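Local coordinates for protein transcobalamin-1 (Homo sapiens, PDB 4KKI) that carries vitamin B12, holding it with femtomolar affinity and shielding it from stomach acid, at residues 56-61 with 70-75; 97-102 with 116-121; 191-196 with 251-256. All blocks are in the same frame, centred on the assembly; numbering follows the deposited sequence.

Contact 1. Residues 56-61 with 70-75; sequences NVVLSL and TLMQKM
Leu71 meets Val57, Val58 and Leu61 with both its backbone and its side chain; Leu71 O lies 3.4 Å from Val58 CG2. Leu71 CD1 reaches Val57 CG1 at 3.6 Å and Leu61 CD1 at 3.7 Å, with the Leu71 side chain crossing each of the other two at about a right angle. One residue on, Met72 starts with CG anti to the backbone N (chi1 174°), then bends at chi2 and chi3, and Met72 CE arrives 3.7 Å from Val58 CG1. Met75 stays extended until chi3, where CE turns aside, and Met75 SD rests 3.7 Å from Val58 CB. Val58 is thus gripped by Leu71, Met72 and Met75. An alanine here would probably leave Met72 CE without its mate and open a gap between the two methionine tips and the Leu71 carbonyl. Helix 37-45 covers the contact beside Val57 and Leu71 through Met43 and Ile44. The axes of segments 56-61 and 70-75 approach to 9.4 Å at 134°, an oblique, more antiparallel than parallel crossing, with apolar side chains making the contact and no hydrogen bond across it. Such pairing of successive helices is characteristic of the alpha6-alpha6 barrel that forms the cobalamin-binding domain.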
# COMPACT_ATOMS: atom_id res chain seq x y z
N ASN A 56 -5.12 -8.06 -3.73
CA ASN A 56 -3.80 -7.50 -3.97
C ASN A 56 -2.82 -8.55 -4.49
O ASN A 56 -1.99 -8.27 -5.35
CB ASN A 56 -3.26 -6.86 -2.69
CG ASN A 56 -3.35 -7.79 -1.49
OD1 ASN A 56 -3.79 -8.94 -1.61
ND2 ASN A 56 -2.93 -7.30 -0.33
N VAL A 57 -2.92 -9.75 -3.94
CA VAL A 57 -2.05 -10.85 -4.30
C VAL A 57 -2.23 -11.26 -5.77
O VAL A 57 -1.26 -11.36 -6.52
CB VAL A 57 -2.30 -12.07 -3.39
CG1 VAL A 57 -1.58 -13.30 -3.91
CG2 VAL A 57 -1.88 -11.75 -1.96
N VAL A 58 -3.48 -11.47 -6.16
CA VAL A 58 -3.80 -11.88 -7.52
C VAL A 58 -3.46 -10.77 -8.52
O VAL A 58 -2.92 -11.05 -9.60
CB VAL A 58 -5.28 -12.32 -7.66
CG1 VAL A 58 -5.68 -12.46 -9.12
CG2 VAL A 58 -5.52 -13.63 -6.91
N LEU A 59 -3.76 -9.53 -8.16
CA LEU A 59 -3.39 -8.38 -8.98
C LEU A 59 -1.89 -8.37 -9.25
O LEU A 59 -1.45 -8.19 -10.39
CB LEU A 59 -3.79 -7.07 -8.29
CG LEU A 59 -3.22 -5.77 -8.88
CD1 LEU A 59 -3.57 -5.62 -10.35
CD2 LEU A 59 -3.72 -4.56 -8.09
N SER A 60 -1.11 -8.56 -8.19
CA SER A 60 0.34 -8.58 -8.28
C SER A 60 0.84 -9.66 -9.23
O SER A 60 1.70 -9.42 -10.08
CB SER A 60 0.93 -8.80 -6.88
OG SER A 60 2.34 -8.98 -6.94
N LEU A 61 0.28 -10.86 -9.09
CA LEU A 61 0.69 -12.01 -9.90
C LEU A 61 0.31 -11.86 -11.37
O LEU A 61 1.13 -12.11 -12.26
CB LEU A 61 0.08 -13.29 -9.33
CG LEU A 61 0.65 -13.68 -7.96
CD1 LEU A 61 -0.19 -14.78 -7.32
CD2 LEU A 61 2.10 -14.12 -8.10
N THR A 70 -5.65 -21.34 -7.08
CA THR A 70 -6.16 -21.33 -5.71
C THR A 70 -6.41 -19.91 -5.21
O THR A 70 -7.45 -19.62 -4.62
CB THR A 70 -5.20 -22.04 -4.74
OG1 THR A 70 -3.88 -21.52 -4.92
CG2 THR A 70 -5.20 -23.54 -5.00
N LEU A 71 -5.44 -19.03 -5.45
CA LEU A 71 -5.57 -17.63 -5.06
C LEU A 71 -6.64 -16.93 -5.88
O LEU A 71 -7.37 -16.07 -5.38
CB LEU A 71 -4.22 -16.91 -5.21
CG LEU A 71 -3.14 -17.37 -4.22
CD1 LEU A 71 -1.78 -16.81 -4.61
CD2 LEU A 71 -3.51 -16.95 -2.80
N MET A 72 -6.73 -17.29 -7.16
CA MET A 72 -7.76 -16.74 -8.04
C MET A 72 -9.16 -17.08 -7.53
O MET A 72 -10.04 -16.23 -7.49
CB MET A 72 -7.56 -17.27 -9.46
CG MET A 72 -8.67 -16.86 -10.42
SD MET A 72 -8.66 -15.09 -10.74
CE MET A 72 -7.04 -14.92 -11.50
N GLN A 73 -9.34 -18.34 -7.13
CA GLN A 73 -10.62 -18.80 -6.58
C GLN A 73 -10.94 -18.08 -5.27
O GLN A 73 -12.09 -17.73 -5.01
CB GLN A 73 -10.59 -20.31 -6.35
CG GLN A 73 -10.53 -21.12 -7.63
CD GLN A 73 -10.20 -22.58 -7.38
OE1 GLN A 73 -10.09 -23.37 -8.32
NE2 GLN A 73 -10.04 -22.95 -6.11
N LYS A 74 -9.91 -17.89 -4.45
CA LYS A 74 -10.09 -17.19 -3.18
C LYS A 74 -10.55 -15.76 -3.42
O LYS A 74 -11.43 -15.25 -2.72
CB LYS A 74 -8.80 -17.20 -2.36
CG LYS A 74 -8.94 -16.50 -1.01
CD LYS A 74 -7.62 -16.45 -0.26
CE LYS A 74 -7.77 -15.68 1.05
NZ LYS A 74 -6.46 -15.45 1.72
N MET A 75 -9.94 -15.10 -4.41
CA MET A 75 -10.25 -13.70 -4.68
C MET A 75 -11.68 -13.53 -5.16
O MET A 75 -12.39 -12.62 -4.73
CB MET A 75 -9.29 -13.11 -5.70
CG MET A 75 -9.54 -11.63 -5.97
SD MET A 75 -8.71 -10.98 -7.43
CE MET A 75 -9.48 -11.95 -8.72

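Contact 2. Residues 97-102 with 116-121; sequences LIILAL and YHLIDK
Ile99 CG1 and Leu118 CG each lie beside their own backbone N, anti to their own carbonyl carbon (chi1 -62° and -60°). With these settings the two side chains slide past each other in opposite directions, and Ile99 CG1 comes to lie 3.8 Å from Leu118 CB. Ile99 runs on extended, and Ile99 CD1 touches the backbone of the other helix, 3.4 Å from Leu118 O and 3.9 Å from Ile119 N. The side chain of Ile119 adds a looser touch, Ile119 CG1 standing 4.4 Å from Ile99 CD1.

On the other branch of the leucine, Leu118 CD1 meets Ile98 CG2 at 3.9 Å and Leu102 CD1 at 4.0 Å, and the leucine at 118 crosses both of these side chains at about a right angle. Ile98 uses the methyl branch that stands anti to its backbone N. Within the alpha6-alpha6 barrel this is a joint between helix 92-102 and the first turn of helix 118-135, with the short helix 111-115 in the connection. His117, at the N-cap position of helix 118-135, takes a positive phi (56°), the first departure from helical angles after helix 111-115, and its carbonyl O receives the backbone N-H of Lys121 at 3.0 Å. No hydrogen bond spans the contact, and the touching residues are mostly buried. Leu102 also packs on Ile76 and Ile79 of helix 69-85 and on Leu112 and Ile113 of helix 111-115, while Ile119 is backed by Phe157, a loop residue.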
# COMPACT_ATOMS: atom_id res chain seq x y z
N LEU A 97 -8.90 -1.63 -6.11
CA LEU A 97 -8.03 -2.80 -6.25
C LEU A 97 -8.78 -3.98 -6.86
O LEU A 97 -8.21 -4.75 -7.63
CB LEU A 97 -7.44 -3.21 -4.90
CG LEU A 97 -6.29 -2.34 -4.37
CD1 LEU A 97 -5.89 -2.79 -2.98
CD2 LEU A 97 -5.10 -2.38 -5.32
N ILE A 98 -10.05 -4.13 -6.51
CA ILE A 98 -10.88 -5.20 -7.06
C ILE A 98 -10.99 -5.05 -8.56
O ILE A 98 -10.78 -6.01 -9.31
CB ILE A 98 -12.28 -5.21 -6.43
CG1 ILE A 98 -12.20 -5.71 -4.98
CG2 ILE A 98 -13.22 -6.10 -7.23
CD1 ILE A 98 -13.52 -5.73 -4.27
N ILE A 99 -11.29 -3.84 -9.01
CA ILE A 99 -11.42 -3.55 -10.43
C ILE A 99 -10.09 -3.78 -11.15
O ILE A 99 -10.06 -4.37 -12.23
CB ILE A 99 -11.90 -2.10 -10.66
CG1 ILE A 99 -13.30 -1.91 -10.05
CG2 ILE A 99 -11.92 -1.77 -12.15
CD1 ILE A 99 -13.85 -0.51 -10.16
N LEU A 100 -8.99 -3.34 -10.54
CA LEU A 100 -7.67 -3.52 -11.13
C LEU A 100 -7.32 -5.00 -11.25
O LEU A 100 -6.87 -5.45 -12.31
CB LEU A 100 -6.60 -2.79 -10.31
CG LEU A 100 -6.67 -1.27 -10.27
CD1 LEU A 100 -5.63 -0.71 -9.31
CD2 LEU A 100 -6.50 -0.67 -11.66
N ALA A 101 -7.55 -5.75 -10.18
CA ALA A 101 -7.27 -7.18 -10.17
C ALA A 101 -8.11 -7.94 -11.20
O ALA A 101 -7.63 -8.88 -11.83
CB ALA A 101 -7.48 -7.76 -8.78
N LEU A 102 -9.37 -7.53 -11.37
CA LEU A 102 -10.27 -8.22 -12.29
C LEU A 102 -10.00 -7.86 -13.75
O LEU A 102 -10.40 -8.58 -14.66
CB LEU A 102 -11.73 -7.91 -11.95
CG LEU A 102 -12.33 -8.59 -10.71
CD1 LEU A 102 -13.71 -8.02 -10.39
CD2 LEU A 102 -12.40 -10.10 -10.90
N TYR A 116 -21.42 -6.17 -12.42
CA TYR A 116 -21.74 -5.65 -11.09
C TYR A 116 -21.70 -4.12 -11.08
O TYR A 116 -21.99 -3.50 -10.05
CB TYR A 116 -20.76 -6.20 -10.05
CG TYR A 116 -20.84 -7.69 -9.83
CD1 TYR A 116 -22.05 -8.37 -9.98
CD2 TYR A 116 -19.72 -8.42 -9.47
CE1 TYR A 116 -22.13 -9.74 -9.78
CE2 TYR A 116 -19.79 -9.79 -9.26
CZ TYR A 116 -20.99 -10.44 -9.42
OH TYR A 116 -21.06 -11.80 -9.22
N HIS A 117 -21.34 -3.53 -12.22
CA HIS A 117 -21.21 -2.08 -12.35
C HIS A 117 -20.24 -1.49 -11.32
O HIS A 117 -20.53 -0.48 -10.69
CB HIS A 117 -22.57 -1.40 -12.28
CG HIS A 117 -23.43 -1.64 -13.48
ND1 HIS A 117 -23.61 -0.69 -14.47
CD2 HIS A 117 -24.14 -2.72 -13.86
CE1 HIS A 117 -24.40 -1.18 -15.40
NE2 HIS A 117 -24.74 -2.41 -15.06
N LEU A 118 -19.09 -2.14 -11.18
CA LEU A 118 -18.10 -1.74 -10.18
C LEU A 118 -17.47 -0.39 -10.50
O LEU A 118 -17.11 0.36 -9.59
CB LEU A 118 -17.01 -2.81 -10.05
CG LEU A 118 -17.51 -4.19 -9.63
CD1 LEU A 118 -16.35 -5.15 -9.40
CD2 LEU A 118 -18.38 -4.09 -8.38
N ILE A 119 -17.34 -0.08 -11.78
CA ILE A 119 -16.79 1.20 -12.21
C ILE A 119 -17.73 2.33 -11.78
O ILE A 119 -17.28 3.34 -11.23
CB ILE A 119 -16.58 1.25 -13.74
CG1 ILE A 119 -15.49 0.26 -14.16
CG2 ILE A 119 -16.21 2.65 -14.19
CD1 ILE A 119 -15.22 0.26 -15.65
N ASP A 120 -19.02 2.14 -12.02
CA ASP A 120 -20.02 3.10 -11.58
C ASP A 120 -19.99 3.27 -10.07
O ASP A 120 -20.08 4.39 -9.56
CB ASP A 120 -21.42 2.68 -12.04
CG ASP A 120 -21.60 2.77 -13.54
OD1 ASP A 120 -20.59 2.72 -14.27
OD2 ASP A 120 -22.76 2.88 -14.01
N LYS A 121 -19.83 2.16 -9.35
CA LYS A 121 -19.79 2.20 -7.90
C LYS A 121 -18.54 2.92 -7.40
O LYS A 121 -18.57 3.63 -6.40
CB LYS A 121 -19.86 0.78 -7.31
CG LYS A 121 -21.24 0.15 -7.39
CD LYS A 121 -22.23 0.89 -6.50
CE LYS A 121 -23.65 0.40 -6.72
NZ LYS A 121 -23.79 -1.07 -6.50

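Contact 3. Residues 191-196 with 251-256; sequences AVLALT and LFVSSD
Val253 places CG2 in the crowded position between its backbone N and carbonyl carbon, with CG1 anti to the carbonyl carbon, and it is CG2 that carries the contact with Thr196 and Leu193. Val253 CG2 lies 3.8 Å from Thr196 OG1 and 4.0 Å from both Thr196 CG2 and Leu193 CD2. Leu193 crosses the valine at about a right angle, whereas Thr196 meets it obliquely.

The threonine keeps OG1 beside its backbone N (chi1 -55°), which lets the hydroxyl donate to the carbonyl O of Val192 one helical turn back; the modelled length is very short and its exact value doubtful. The same carbonyl also receives the backbone N-H of Thr196. In the alpha6-alpha6 barrel the contact joins the body of helix 185-203 to the chain around the C-terminal end of helix 244-252, across 54 intervening residues. A water bridges the two sides, donating to Thr196 OG1 at 2.8 Å and, over a longer 3.3 Å, to Val253 O. That carbonyl is also hydrogen-bonded to a di(hydroxyethyl)ether molecule, probably from the crystallisation liquor.

Ser254 OG is hydrogen-bonded to the carbonyl O of Ala250, and Val192 CG1 approaches this hydroxyl at 4.2 Å without a polar interaction. On its flank Val192 packs against Leu224 of helix 213-229, and Ser254 touches Val225 of that helix.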
# COMPACT_ATOMS: atom_id res chain seq x y z
N ALA A 191 0.17 8.21 -6.27
CA ALA A 191 -0.31 9.44 -6.89
C ALA A 191 0.36 9.65 -8.24
O ALA A 191 -0.29 10.00 -9.22
CB ALA A 191 -0.07 10.63 -5.98
N VAL A 192 1.67 9.43 -8.29
CA VAL A 192 2.42 9.53 -9.53
C VAL A 192 1.89 8.57 -10.59
O VAL A 192 1.74 8.95 -11.75
CB VAL A 192 3.93 9.28 -9.31
CG1 VAL A 192 4.63 9.01 -10.63
CG2 VAL A 192 4.56 10.46 -8.58
N LEU A 193 1.58 7.35 -10.18
CA LEU A 193 1.05 6.35 -11.11
C LEU A 193 -0.31 6.79 -11.64
O LEU A 193 -0.62 6.63 -12.82
CB LEU A 193 0.94 4.98 -10.45
CG LEU A 193 2.26 4.28 -10.10
CD1 LEU A 193 2.00 3.05 -9.26
CD2 LEU A 193 3.01 3.91 -11.37
N ALA A 194 -1.12 7.36 -10.74
CA ALA A 194 -2.45 7.84 -11.10
C ALA A 194 -2.38 9.05 -12.02
O ALA A 194 -3.03 9.09 -13.06
CB ALA A 194 -3.25 8.17 -9.84
N LEU A 195 -1.58 10.04 -11.63
CA LEU A 195 -1.42 11.25 -12.42
C LEU A 195 -0.85 10.96 -13.80
O LEU A 195 -1.20 11.61 -14.79
CB LEU A 195 -0.53 12.26 -11.68
CG LEU A 195 -1.08 12.83 -10.37
CD1 LEU A 195 -0.04 13.68 -9.66
CD2 LEU A 195 -2.35 13.63 -10.62
N THR A 196 0.03 9.96 -13.87
CA THR A 196 0.66 9.58 -15.13
C THR A 196 -0.36 8.95 -16.07
O THR A 196 -0.30 9.13 -17.28
CB THR A 196 1.83 8.61 -14.90
OG1 THR A 196 2.75 9.20 -13.97
CG2 THR A 196 2.54 8.31 -16.20
N LEU A 251 8.84 5.70 -10.39
CA LEU A 251 10.04 6.17 -11.08
C LEU A 251 10.19 5.54 -12.46
O LEU A 251 10.76 6.15 -13.37
CB LEU A 251 11.29 5.92 -10.23
CG LEU A 251 11.38 6.67 -8.90
CD1 LEU A 251 12.67 6.34 -8.17
CD2 LEU A 251 11.26 8.18 -9.11
N PHE A 252 9.69 4.32 -12.61
CA PHE A 252 9.69 3.63 -13.91
C PHE A 252 8.97 4.45 -14.98
O PHE A 252 9.44 4.54 -16.11
CB PHE A 252 9.00 2.26 -13.81
CG PHE A 252 9.87 1.18 -13.23
CD1 PHE A 252 11.18 1.44 -12.85
CD2 PHE A 252 9.38 -0.11 -13.08
CE1 PHE A 252 11.97 0.44 -12.32
CE2 PHE A 252 10.17 -1.11 -12.56
CZ PHE A 252 11.46 -0.84 -12.18
N VAL A 253 7.84 5.05 -14.61
CA VAL A 253 6.99 5.73 -15.57
C VAL A 253 7.23 7.24 -15.61
O VAL A 253 6.56 7.96 -16.35
CB VAL A 253 5.50 5.47 -15.29
CG1 VAL A 253 5.24 3.97 -15.20
CG2 VAL A 253 5.07 6.16 -14.00
N SER A 254 8.18 7.72 -14.82
CA SER A 254 8.42 9.16 -14.72
C SER A 254 9.88 9.55 -14.95
O SER A 254 10.43 10.39 -14.24
CB SER A 254 7.92 9.70 -13.37
OG SER A 254 8.54 9.04 -12.28
N SER A 255 10.50 8.96 -15.97
CA SER A 255 11.89 9.24 -16.31
C SER A 255 12.08 10.65 -16.85
O SER A 255 13.20 11.10 -17.05
CB SER A 255 12.40 8.23 -17.33
OG SER A 255 11.51 7.15 -17.46
N ASP A 256 10.98 11.35 -17.09
CA ASP A 256 11.01 12.71 -17.58
C ASP A 256 11.57 13.67 -16.54
O ASP A 256 12.02 14.76 -16.88
CB ASP A 256 9.59 13.16 -17.93
CG ASP A 256 9.09 12.56 -19.23
OD1 ASP A 256 9.82 11.73 -19.83
OD2 ASP A 256 7.97 12.91 -19.64
O HOH W 1 5.10 10.46 -14.78

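How the contacts relate
The three contacts follow one another along the chain, all within the N-terminal alpha domain. Contacts 1 and 2 have centres 15 Å apart and touch: Ala101 of helix 92-102 packs against both Leu59 and Met75, so helices 55-63, 69-85 and 92-102 pack against one another. Contact 3, between helix 185-203 and the chain just after helix 244-252, stands apart, its centre 25 Å from contact 1 and 22 Å from contact 2, without touching either. None of them reaches the bound cyanocobalamin; their closest side chains remain about 9 to 11 Å from it. They are thus probably part of the helical framework around the pocket, not of its lining, joining helices at separate places.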